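Local coordinates for protein aromatic-amino-acid aminotransferase (Burkholderia pseudomallei, PDB 4F4E) that probably transfers the amino group of aromatic amino acids such as tyrosine to 2-oxoglutarate, as a homodimeric enzyme using pyridoxal 5'-phosphate, at residues Gln102-Gly107 / Glu242-Asp247. Sequence-based numbering, arbitrary orientation.
Sequences QKLLLG and ESIEAD
With chi1 at -176°, the Leu104 side chain leaves the helix opposite its own N, and Ile244 places CG2 likewise, which brings Leu104 CD1 to 3.6 Å from Ile244 CG2. This methyl pair is the one apolar side-chain contact between residues 102-107, the end of helix 95-106 with Gly107 just past it, and loop residues 242-247; the two side chains slant across each other. Beside it Glu245 is bent at chi2 (-65°), which turns its carboxylate back toward the helix end. One link there runs through solvent: a water donates to Lys103 O at 2.6 Å and to Glu245 OE2 at 2.8 Å. That Lys103 carbonyl also accepts the helical bond from Gly107 N at 2.8 Å, so two donors grip it. Arg252 puts NH1 on Glu245 OE1 in a salt bridge, NH2 on Leu104 O and NE on Leu105 O, tying two carbonyls near the helix end to the acidic side chain; Gln238 NE2 joins Leu104 O and Ile244 O. Within the loop, Ser243 OG accepts from Ala246 N at 2.9 Å, an ST motif. The contact joins the C-terminal end of helix 95-106 to the connection between strand 230-235 and helix 249-256, with helix 324-354 packing on Ile244 through Trp330, Val331 and Leu334.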
loop_
_atom_site.group_PDB
_atom_site.type_symbol
_atom_site.label_atom_id
_atom_site.label_comp_id
_atom_site.label_asym_id
_atom_site.label_seq_id
_atom_site.Cartn_x
_atom_site.Cartn_y
_atom_site.Cartn_z
ATOM N N GLN A 102 6.185 -17.116 -7.832
ATOM C CA GLN A 102 7.412 -17.453 -8.559
ATOM C C GLN A 102 7.201 -18.622 -9.479
ATOM O O GLN A 102 7.703 -18.622 -10.590
ATOM C CB GLN A 102 8.552 -17.844 -7.628
ATOM C CG GLN A 102 9.004 -16.766 -6.788
ATOM C CD GLN A 102 10.179 -17.129 -5.931
ATOM O OE1 GLN A 102 10.545 -18.330 -5.745
ATOM N NE2 GLN A 102 10.820 -16.109 -5.441
ATOM N N LYS A 103 6.478 -19.627 -9.011
ATOM C CA LYS A 103 6.181 -20.792 -9.850
ATOM C C LYS A 103 5.258 -20.447 -10.994
ATOM O O LYS A 103 5.368 -21.001 -12.104
ATOM C CB LYS A 103 5.650 -21.948 -8.986
ATOM C CG LYS A 103 6.817 -22.499 -8.142
ATOM C CD LYS A 103 6.524 -23.787 -7.388
ATOM C CE LYS A 103 7.797 -24.346 -6.692
ATOM N NZ LYS A 103 7.472 -25.627 -5.957
ATOM N N LEU A 104 4.319 -19.540 -10.746
ATOM C CA LEU A 104 3.389 -19.142 -11.806
ATOM C C LEU A 104 4.156 -18.417 -12.912
ATOM O O LEU A 104 3.914 -18.642 -14.107
ATOM C CB LEU A 104 2.293 -18.245 -11.189
ATOM C CG LEU A 104 1.179 -17.804 -12.117
ATOM C CD1 LEU A 104 0.349 -18.998 -12.606
ATOM C CD2 LEU A 104 0.270 -16.806 -11.386
ATOM N N LEU A 105 5.116 -17.593 -12.522
ATOM C CA LEU A 105 5.928 -16.837 -13.483
ATOM C C LEU A 105 6.973 -17.644 -14.214
ATOM O O LEU A 105 7.146 -17.473 -15.407
ATOM C CB LEU A 105 6.627 -15.641 -12.824
ATOM C CG LEU A 105 5.652 -14.588 -12.284
ATOM C CD1 LEU A 105 6.372 -13.561 -11.399
ATOM C CD2 LEU A 105 4.888 -13.828 -13.370
ATOM N N LEU A 106 7.670 -18.522 -13.491
ATOM C CA LEU A 106 8.890 -19.153 -13.975
ATOM C C LEU A 106 8.705 -20.590 -14.317
ATOM O O LEU A 106 9.528 -21.116 -15.053
ATOM C CB LEU A 106 10.062 -18.991 -12.965
ATOM C CG LEU A 106 10.363 -17.526 -12.656
ATOM C CD1 LEU A 106 11.442 -17.321 -11.573
ATOM C CD2 LEU A 106 10.701 -16.741 -13.929
ATOM N N GLY A 107 7.639 -21.222 -13.808
ATOM C CA GLY A 107 7.433 -22.650 -14.030
ATOM C C GLY A 107 7.749 -23.434 -12.783
ATOM O O GLY A 107 8.625 -23.063 -12.014
ATOM N N GLU A 242 -2.489 -15.791 -24.680
ATOM C CA GLU A 242 -2.664 -17.134 -25.228
ATOM C C GLU A 242 -3.070 -18.160 -24.171
ATOM O O GLU A 242 -4.009 -18.957 -24.364
ATOM C CB GLU A 242 -1.375 -17.574 -25.916
ATOM C CG GLU A 242 -1.416 -18.996 -26.453
ATOM C CD GLU A 242 -2.405 -19.172 -27.606
ATOM O OE1 GLU A 242 -2.817 -18.174 -28.289
ATOM O OE2 GLU A 242 -2.753 -20.352 -27.857
ATOM N N SER A 243 -2.313 -18.206 -23.090
ATOM C CA SER A 243 -2.580 -19.117 -21.987
ATOM C C SER A 243 -1.779 -18.635 -20.807
ATOM O O SER A 243 -0.864 -17.847 -20.961
ATOM C CB SER A 243 -2.154 -20.548 -22.327
ATOM O OG SER A 243 -0.736 -20.620 -22.542
ATOM N N ILE A 244 -2.083 -19.149 -19.624
ATOM C CA ILE A 244 -1.304 -18.758 -18.439
ATOM C C ILE A 244 0.181 -19.003 -18.618
ATOM O O ILE A 244 0.983 -18.089 -18.391
ATOM C CB ILE A 244 -1.846 -19.422 -17.170
ATOM C CG1 ILE A 244 -3.197 -18.804 -16.812
ATOM C CG2 ILE A 244 -0.893 -19.277 -15.992
ATOM C CD1 ILE A 244 -4.104 -19.722 -16.004
ATOM N N GLU A 245 0.541 -20.204 -19.069
ATOM C CA GLU A 245 1.927 -20.561 -19.274
ATOM C C GLU A 245 2.573 -19.795 -20.450
ATOM O O GLU A 245 3.661 -19.259 -20.298
ATOM C CB GLU A 245 2.097 -22.096 -19.433
ATOM C CG GLU A 245 1.791 -22.872 -18.139
ATOM C CD GLU A 245 2.789 -22.573 -16.981
ATOM O OE1 GLU A 245 3.980 -22.983 -17.121
ATOM O OE2 GLU A 245 2.380 -21.948 -15.933
ATOM N N ALA A 246 1.897 -19.701 -21.594
ATOM C CA ALA A 246 2.483 -19.064 -22.768
ATOM C C ALA A 246 2.693 -17.570 -22.510
ATOM O O ALA A 246 3.649 -16.959 -23.024
ATOM C CB ALA A 246 1.608 -19.249 -24.022
ATOM N N ASP A 247 1.802 -16.974 -21.732
ATOM C CA ASP A 247 1.875 -15.523 -21.503
ATOM C C ASP A 247 3.075 -15.147 -20.659
ATOM O O ASP A 247 3.441 -13.950 -20.610
ATOM C CB ASP A 247 0.591 -15.013 -20.841
ATOM C CG ASP A 247 -0.615 -14.985 -21.794
ATOM O OD1 ASP A 247 -0.411 -15.309 -23.006
ATOM O OD2 ASP A 247 -1.740 -14.604 -21.350
HETATM O O HOH W 1 3.484 -22.373 -13.351
#